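Local coordinates for protein UTP--glucose-1-phosphate uridylyltransferase (Acinetobacter baumannii, PDB 6IKX) that catalyses the transfer of a uridylyl group from UTP to glucose 1-phosphate, giving UDP-glucose and diphosphate, at residues I51-H56 and S61-F66; T74-E77 and D83-A86; E193-P196 and A200-N203. The protein carries 1 engineered substitution. All coordinates share one frame; numbering follows the deposited sequence.

Contact 1: I51-H56 and S61-F66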
loop_
_atom_site.group_PDB
_atom_site.type_symbol
_atom_site.label_atom_id
_atom_site.label_comp_id
_atom_site.label_asym_id
_atom_site.label_seq_id
_atom_site.Cartn_x
_atom_site.Cartn_y
_atom_site.Cartn_z
ATOM N N ILE A 51 0.665 -19.347 -11.980
ATOM C CA ILE A 51 -0.487 -18.853 -11.172
ATOM C C ILE A 51 -0.842 -17.473 -11.716
ATOM O O ILE A 51 -0.005 -16.573 -11.657
ATOM C CB ILE A 51 -0.152 -18.868 -9.670
ATOM C CG1 ILE A 51 0.012 -20.306 -9.161
ATOM C CG2 ILE A 51 -1.205 -18.122 -8.850
ATOM C CD1 ILE A 51 -1.205 -21.176 -9.402
ATOM N N ILE A 52 -2.011 -17.334 -12.330
ATOM C CA ILE A 52 -2.454 -16.048 -12.941
ATOM C C ILE A 52 -3.511 -15.443 -12.022
ATOM O O ILE A 52 -4.671 -15.893 -12.112
ATOM C CB ILE A 52 -2.976 -16.264 -14.371
ATOM C CG1 ILE A 52 -1.983 -17.096 -15.190
ATOM C CG2 ILE A 52 -3.290 -14.922 -15.039
ATOM C CD1 ILE A 52 -2.465 -17.473 -16.574
ATOM N N LEU A 53 -3.108 -14.531 -11.131
ATOM C CA LEU A 53 -4.029 -13.833 -10.180
ATOM C C LEU A 53 -4.763 -12.718 -10.955
ATOM O O LEU A 53 -4.073 -11.825 -11.458
ATOM C CB LEU A 53 -3.210 -13.198 -9.041
ATOM C CG LEU A 53 -2.373 -14.127 -8.178
ATOM C CD1 LEU A 53 -1.608 -13.350 -7.139
ATOM C CD2 LEU A 53 -3.216 -15.170 -7.501
ATOM N N VAL A 54 -6.087 -12.753 -11.084
ATOM C CA VAL A 54 -6.850 -11.591 -11.624
ATOM C C VAL A 54 -7.219 -10.749 -10.412
ATOM O O VAL A 54 -8.018 -11.232 -9.573
ATOM C CB VAL A 54 -8.088 -12.019 -12.436
ATOM C CG1 VAL A 54 -8.759 -10.842 -13.104
ATOM C CG2 VAL A 54 -7.715 -13.023 -13.498
ATOM N N THR A 55 -6.644 -9.558 -10.288
ATOM C CA THR A 55 -6.659 -8.889 -8.962
ATOM C C THR A 55 -7.230 -7.460 -9.006
ATOM O O THR A 55 -7.600 -6.916 -10.049
ATOM C CB THR A 55 -5.271 -9.032 -8.304
ATOM O OG1 THR A 55 -5.459 -8.880 -6.894
ATOM C CG2 THR A 55 -4.221 -8.082 -8.833
ATOM N N HIS A 56 -7.372 -6.916 -7.822
ATOM C CA HIS A 56 -7.863 -5.554 -7.533
ATOM C C HIS A 56 -6.706 -4.786 -6.911
ATOM O O HIS A 56 -5.898 -5.429 -6.153
ATOM C CB HIS A 56 -9.088 -5.676 -6.622
ATOM C CG HIS A 56 -9.803 -4.405 -6.355
ATOM N ND1 HIS A 56 -9.710 -3.758 -5.140
ATOM C CD2 HIS A 56 -10.623 -3.671 -7.125
ATOM C CE1 HIS A 56 -10.449 -2.668 -5.173
ATOM N NE2 HIS A 56 -11.020 -2.595 -6.383
ATOM N N SER A 61 -1.280 -7.451 -0.848
ATOM C CA SER A 61 -0.774 -8.401 0.167
ATOM C C SER A 61 -0.828 -9.837 -0.385
ATOM O O SER A 61 -0.089 -10.699 0.117
ATOM C CB SER A 61 -1.522 -8.250 1.454
ATOM O OG SER A 61 -2.870 -8.634 1.303
ATOM N N ILE A 62 -1.675 -10.116 -1.371
ATOM C CA ILE A 62 -1.699 -11.464 -2.010
ATOM C C ILE A 62 -0.404 -11.653 -2.817
ATOM O O ILE A 62 0.196 -12.710 -2.730
ATOM C CB ILE A 62 -2.954 -11.663 -2.891
ATOM C CG1 ILE A 62 -4.266 -11.401 -2.139
ATOM C CG2 ILE A 62 -2.932 -13.062 -3.491
ATOM C CD1 ILE A 62 -5.530 -11.628 -2.972
ATOM N N GLU A 63 -0.062 -10.710 -3.687
ATOM C CA GLU A 63 1.180 -10.743 -4.491
ATOM C C GLU A 63 2.382 -10.779 -3.545
ATOM O O GLU A 63 3.379 -11.483 -3.856
ATOM C CB GLU A 63 1.239 -9.544 -5.427
ATOM C CG GLU A 63 0.250 -9.680 -6.565
ATOM C CD GLU A 63 -0.508 -8.408 -6.922
ATOM O OE1 GLU A 63 -1.703 -8.269 -6.488
ATOM O OE2 GLU A 63 0.074 -7.577 -7.657
ATOM N N ASN A 64 2.296 -10.069 -2.417
ATOM C CA ASN A 64 3.439 -9.907 -1.486
ATOM C C ASN A 64 3.682 -11.252 -0.770
ATOM O O ASN A 64 4.857 -11.592 -0.550
ATOM C CB ASN A 64 3.238 -8.698 -0.578
ATOM C CG ASN A 64 3.390 -7.393 -1.331
ATOM O OD1 ASN A 64 4.040 -7.351 -2.372
ATOM N ND2 ASN A 64 2.822 -6.319 -0.795
ATOM N N TYR A 65 2.632 -12.027 -0.547
ATOM C CA TYR A 65 2.711 -13.355 0.093
ATOM C C TYR A 65 3.611 -14.284 -0.743
ATOM O O TYR A 65 4.275 -15.153 -0.121
ATOM C CB TYR A 65 1.303 -13.896 0.381
ATOM C CG TYR A 65 1.328 -15.102 1.291
ATOM C CD1 TYR A 65 1.558 -14.954 2.644
ATOM C CD2 TYR A 65 1.260 -16.393 0.767
ATOM C CE1 TYR A 65 1.670 -16.061 3.476
ATOM C CE2 TYR A 65 1.362 -17.511 1.577
ATOM C CZ TYR A 65 1.572 -17.333 2.930
ATOM O OH TYR A 65 1.647 -18.405 3.736
ATOM N N PHE A 66 3.661 -14.143 -2.078
ATOM C CA PHE A 66 4.381 -15.120 -2.950
ATOM C C PHE A 66 5.702 -14.523 -3.430
ATOM O O PHE A 66 6.339 -15.177 -4.254
ATOM C CB PHE A 66 3.489 -15.607 -4.092
ATOM C CG PHE A 66 2.302 -16.392 -3.586
ATOM C CD1 PHE A 66 2.448 -17.701 -3.162
ATOM C CD2 PHE A 66 1.064 -15.798 -3.442
ATOM C CE1 PHE A 66 1.388 -18.408 -2.624
ATOM C CE2 PHE A 66 -0.013 -16.517 -2.958
ATOM C CZ PHE A 66 0.150 -17.818 -2.535
#
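The flat carboxylate of E63 meets the side chain of T55, where E63 OE1 lies 3.4 Å from the methyl T55 CG2 and 3.8 Å from T55 OG1; the latter pair is not a hydrogen bond. Farther along 61-66, and between neighbours within that segment, Y65 CD2 stands 3.7 Å above one face of the F66 ring, offset toward its rim, while F66 CE1 lies in plane at the edge of the Y65 ring. From the strand, L53 reaches the helix with CD1 alone, 3.9 Å from I62 CG2 and 4.2 Å from E63 CG. The bend of E63 at chi2 (138°) turns its acid group toward T55. Strand 51-55 and helix 61-65 run nearly antiparallel, at 162° with axes 10.7 Å apart, forming the first half of a beta-alpha-beta crossover that leads on to the parallel strand 97-102. V98 of that strand touches L53, and S100 touches E63. The contact is apolar at L53 and I62, but the buried E63 carboxylate and T55 make up its other half. T55 OG1 is buried without a partner in the model. E63 OE2 lies close to E63 OE2 of the third subunit, two like charges brought together, which may raise the acid's pKa, although R102 of that subunit, packed on E63, could offset this.

Contact 2: T74-E77 and D83-A86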
loop_
_atom_site.group_PDB
_atom_site.type_symbol
_atom_site.label_atom_id
_atom_site.label_comp_id
_atom_site.label_asym_id
_atom_site.label_seq_id
_atom_site.Cartn_x
_atom_site.Cartn_y
_atom_site.Cartn_z
ATOM N N THR A 74 15.661 -10.388 7.092
ATOM C CA THR A 74 16.814 -9.943 7.889
ATOM C C THR A 74 16.407 -9.923 9.364
ATOM O O THR A 74 17.222 -10.357 10.166
ATOM C CB THR A 74 17.526 -8.702 7.344
ATOM O OG1 THR A 74 17.584 -7.843 8.475
ATOM C CG2 THR A 74 16.912 -8.050 6.127
ATOM N N THR A 75 15.171 -9.593 9.715
ATOM C CA THR A 75 14.695 -9.758 11.109
ATOM C C THR A 75 14.866 -11.227 11.503
ATOM O O THR A 75 15.389 -11.450 12.594
ATOM C CB THR A 75 13.238 -9.334 11.300
ATOM O OG1 THR A 75 13.066 -7.984 10.869
ATOM C CG2 THR A 75 12.779 -9.462 12.737
ATOM N N LEU A 76 14.445 -12.169 10.643
ATOM C CA LEU A 76 14.454 -13.641 10.907
ATOM C C LEU A 76 15.892 -14.172 11.030
ATOM O O LEU A 76 16.091 -15.129 11.814
ATOM C CB LEU A 76 13.735 -14.405 9.788
ATOM C CG LEU A 76 12.211 -14.438 9.819
ATOM C CD1 LEU A 76 11.675 -15.238 8.639
ATOM C CD2 LEU A 76 11.696 -15.052 11.093
ATOM N N GLU A 77 16.827 -13.657 10.225
ATOM C CA GLU A 77 18.276 -13.998 10.320
ATOM C C GLU A 77 18.854 -13.495 11.651
ATOM O O GLU A 77 19.314 -14.315 12.443
ATOM C CB GLU A 77 19.072 -13.346 9.201
ATOM C CG GLU A 77 19.440 -14.276 8.076
ATOM C CD GLU A 77 19.681 -13.494 6.804
ATOM O OE1 GLU A 77 20.330 -12.421 6.893
ATOM O OE2 GLU A 77 19.155 -13.914 5.752
ATOM N N ASP A 83 15.187 -21.991 10.297
ATOM C CA ASP A 83 14.213 -22.968 9.725
ATOM C C ASP A 83 12.990 -22.184 9.225
ATOM O O ASP A 83 12.425 -22.577 8.198
ATOM C CB ASP A 83 13.873 -24.113 10.692
ATOM N N LEU A 84 12.641 -21.069 9.878
ATOM C CA LEU A 84 11.444 -20.269 9.539
ATOM C C LEU A 84 11.710 -19.534 8.232
ATOM O O LEU A 84 10.920 -19.634 7.297
ATOM C CB LEU A 84 11.185 -19.254 10.652
ATOM C CG LEU A 84 9.793 -19.233 11.274
ATOM C CD1 LEU A 84 9.655 -17.967 12.112
ATOM C CD2 LEU A 84 8.694 -19.338 10.229
ATOM N N LEU A 85 12.805 -18.794 8.208
ATOM C CA LEU A 85 13.279 -18.066 7.012
ATOM C C LEU A 85 13.294 -18.999 5.793
ATOM O O LEU A 85 13.127 -18.515 4.643
ATOM C CB LEU A 85 14.679 -17.574 7.345
ATOM C CG LEU A 85 15.439 -16.931 6.206
ATOM C CD1 LEU A 85 14.832 -15.578 5.866
ATOM C CD2 LEU A 85 16.893 -16.784 6.593
ATOM N N ALA A 86 13.530 -20.286 6.014
ATOM C CA ALA A 86 13.600 -21.274 4.918
ATOM C C ALA A 86 12.177 -21.591 4.448
ATOM O O ALA A 86 11.997 -21.760 3.215
ATOM C CB ALA A 86 14.348 -22.505 5.365
#
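A helical hairpin, in which helix 70-78 turns back through a short loop into helix 82-87, is held together here by leucines. It projects from the nucleotidyltransferase domain, about 30 Å from the centre of the chain, and rests against the second subunit. L76 and L85 carry most of the packing. The CG of L76 is anti to the carbonyl carbon (chi1 -80°), which sends the isobutyl fork across to the other helix, and there its two branches take different partners. CD1 presses onto the backbone of L85, 3.6 Å from L85 CA and 3.8 Å from L85 N, with L85 CB slightly farther off. CD2 meets the methyl L84 CD1 at 3.7 Å, the two side chains crossing at about a right angle. The CA atoms of L76 and L85 are 6.0 Å apart, and a methyl of L76 rests on the main chain of L85. Beyond the segments, L76 also touches I88 and K81, the latter a UTP-binding residue in the loop of the hairpin. T14 of the second subunit packs on both L76 and L84, and L12 of the same subunit on T75; in this protein L12 and T14 belong to UTP sites. The exposed edge of the contact is made by E77, whose side chain comes within about 3 Å of a sulfate ion, probably from the crystallisation liquor. Its extended chain slants over L85, putting E77 CG 3.9 Å and E77 OE2 3.7 Å from the methyl L85 CD2.

Contact 3: E193-P196 and A200-N203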
loop_
_atom_site.group_PDB
_atom_site.type_symbol
_atom_site.label_atom_id
_atom_site.label_comp_id
_atom_site.label_asym_id
_atom_site.label_seq_id
_atom_site.Cartn_x
_atom_site.Cartn_y
_atom_site.Cartn_z
ATOM N N GLU A 193 -28.860 -22.137 -11.845
ATOM C CA GLU A 193 -28.713 -21.324 -10.603
ATOM C C GLU A 193 -29.851 -21.627 -9.599
ATOM O O GLU A 193 -31.012 -21.317 -9.893
ATOM C CB GLU A 193 -28.670 -19.822 -10.912
ATOM C CG GLU A 193 -27.284 -19.251 -11.167
ATOM C CD GLU A 193 -26.142 -20.000 -10.487
ATOM O OE1 GLU A 193 -26.097 -19.981 -9.217
ATOM O OE2 GLU A 193 -25.309 -20.634 -11.230
ATOM N N LYS A 194 -29.512 -22.186 -8.429
ATOM C CA LYS A 194 -30.411 -22.281 -7.242
ATOM C C LYS A 194 -31.768 -22.801 -7.698
ATOM O O LYS A 194 -32.765 -22.095 -7.667
ATOM C CB LYS A 194 -30.534 -20.913 -6.564
ATOM C CG LYS A 194 -29.602 -19.842 -7.115
ATOM C CD LYS A 194 -29.236 -18.797 -6.102
ATOM C CE LYS A 194 -28.281 -19.332 -5.061
ATOM N NZ LYS A 194 -28.080 -18.318 -4.006
ATOM N N PRO A 195 -31.855 -24.055 -8.173
ATOM C CA PRO A 195 -33.139 -24.592 -8.601
ATOM C C PRO A 195 -33.967 -24.847 -7.341
ATOM O O PRO A 195 -33.405 -25.131 -6.277
ATOM C CB PRO A 195 -32.736 -25.867 -9.363
ATOM C CG PRO A 195 -31.481 -26.329 -8.649
ATOM C CD PRO A 195 -30.774 -25.048 -8.239
ATOM N N PRO A 196 -35.317 -24.723 -7.412
ATOM C CA PRO A 196 -36.193 -25.082 -6.290
ATOM C C PRO A 196 -36.078 -26.540 -5.819
ATOM O O PRO A 196 -36.012 -27.424 -6.647
ATOM C CB PRO A 196 -37.609 -24.836 -6.838
ATOM C CG PRO A 196 -37.439 -24.773 -8.350
ATOM C CD PRO A 196 -36.065 -24.182 -8.563
ATOM N N ALA A 200 -34.742 -29.791 -9.127
ATOM C CA ALA A 200 -33.289 -29.766 -9.438
ATOM C C ALA A 200 -32.949 -30.874 -10.434
ATOM O O ALA A 200 -33.346 -32.024 -10.247
ATOM C CB ALA A 200 -32.456 -29.899 -8.181
ATOM N N PRO A 201 -32.213 -30.554 -11.525
ATOM C CA PRO A 201 -31.821 -31.553 -12.520
ATOM C C PRO A 201 -30.950 -32.688 -11.979
ATOM O O PRO A 201 -30.902 -33.686 -12.639
ATOM C CB PRO A 201 -30.984 -30.817 -13.568
ATOM C CG PRO A 201 -30.944 -29.358 -13.133
ATOM C CD PRO A 201 -31.814 -29.195 -11.904
ATOM N N SER A 202 -30.281 -32.462 -10.844
ATOM C CA SER A 202 -29.436 -33.429 -10.098
ATOM C C SER A 202 -29.195 -32.894 -8.678
ATOM O O SER A 202 -29.724 -31.813 -8.351
ATOM C CB SER A 202 -28.133 -33.663 -10.814
ATOM O OG SER A 202 -27.222 -32.599 -10.591
ATOM N N ASN A 203 -28.388 -33.595 -7.874
ATOM C CA ASN A 203 -27.917 -33.086 -6.559
ATOM C C ASN A 203 -26.430 -32.694 -6.651
ATOM O O ASN A 203 -25.756 -32.645 -5.590
ATOM C CB ASN A 203 -28.153 -34.120 -5.460
ATOM C CG ASN A 203 -27.241 -35.310 -5.621
ATOM O OD1 ASN A 203 -26.705 -35.538 -6.703
ATOM N ND2 ASN A 203 -27.044 -36.053 -4.551
#
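P195 and A200 form the heart of this contact, the proline ring presenting its CG to the methyl of the alanine. P195 CG is 3.7 Å from A200 CB and 4.0 Å from A200 CA, while P195 CB lies 3.9 Å from A200 CA. A looser touch follows along the same ring, with P195 CB 4.3 Å from P201 CD, so that the P195 ring spans the junction between A200 and P201. P196 adds its backbone: P196 O faces A200 N at 3.7 Å, too long for a hydrogen bond. The two segments are the arms of the loop joining strand 190-193 to strand 204-207, and meet by apolar contact. One step outward, I173 of strand 172-175 touches P195, P201 and S202, thereby bridging both arms, and D175 touches P201. K194 pairs through its backbone with Y171, and N203 does likewise with V163; S202 OG, placed by a chi1 of 79°, is bonded to both V174 O and L204 N. E193 belongs to the UDP-glucose site, as does G172, about 6 Å from the P195 side chain, although the nucleotide sugar is not bound in this model. The arms thus meet through proline carbons and one alanine methyl, with no polar bond between them, while the hydrogen bonds of K194, S202 and N203 go to flanking parts of the fold. The proline rings limit phi and probably stiffen the loop.

The three contacts follow one another along the chain without touching. Contacts 1 and 2 lie on the same side of its centre, 22 Å apart between centres and about 10 Å between nearest atoms, and helices 60-65 and 70-78 are consecutive; both reach the second subunit. Contact 3 lies on the opposite side, its centre 34 Å from that of contact 1 and 51 Å from that of contact 2. Contact 1 lies near the substrate site, the T55 side chain being about 5 Å from that of the UTP-binding A10, and contact 3 holds E193, a UDP-glucose-binding residue. Contact 2 lies beside K81 of its own chain and meets L12 and T14 of the second subunit.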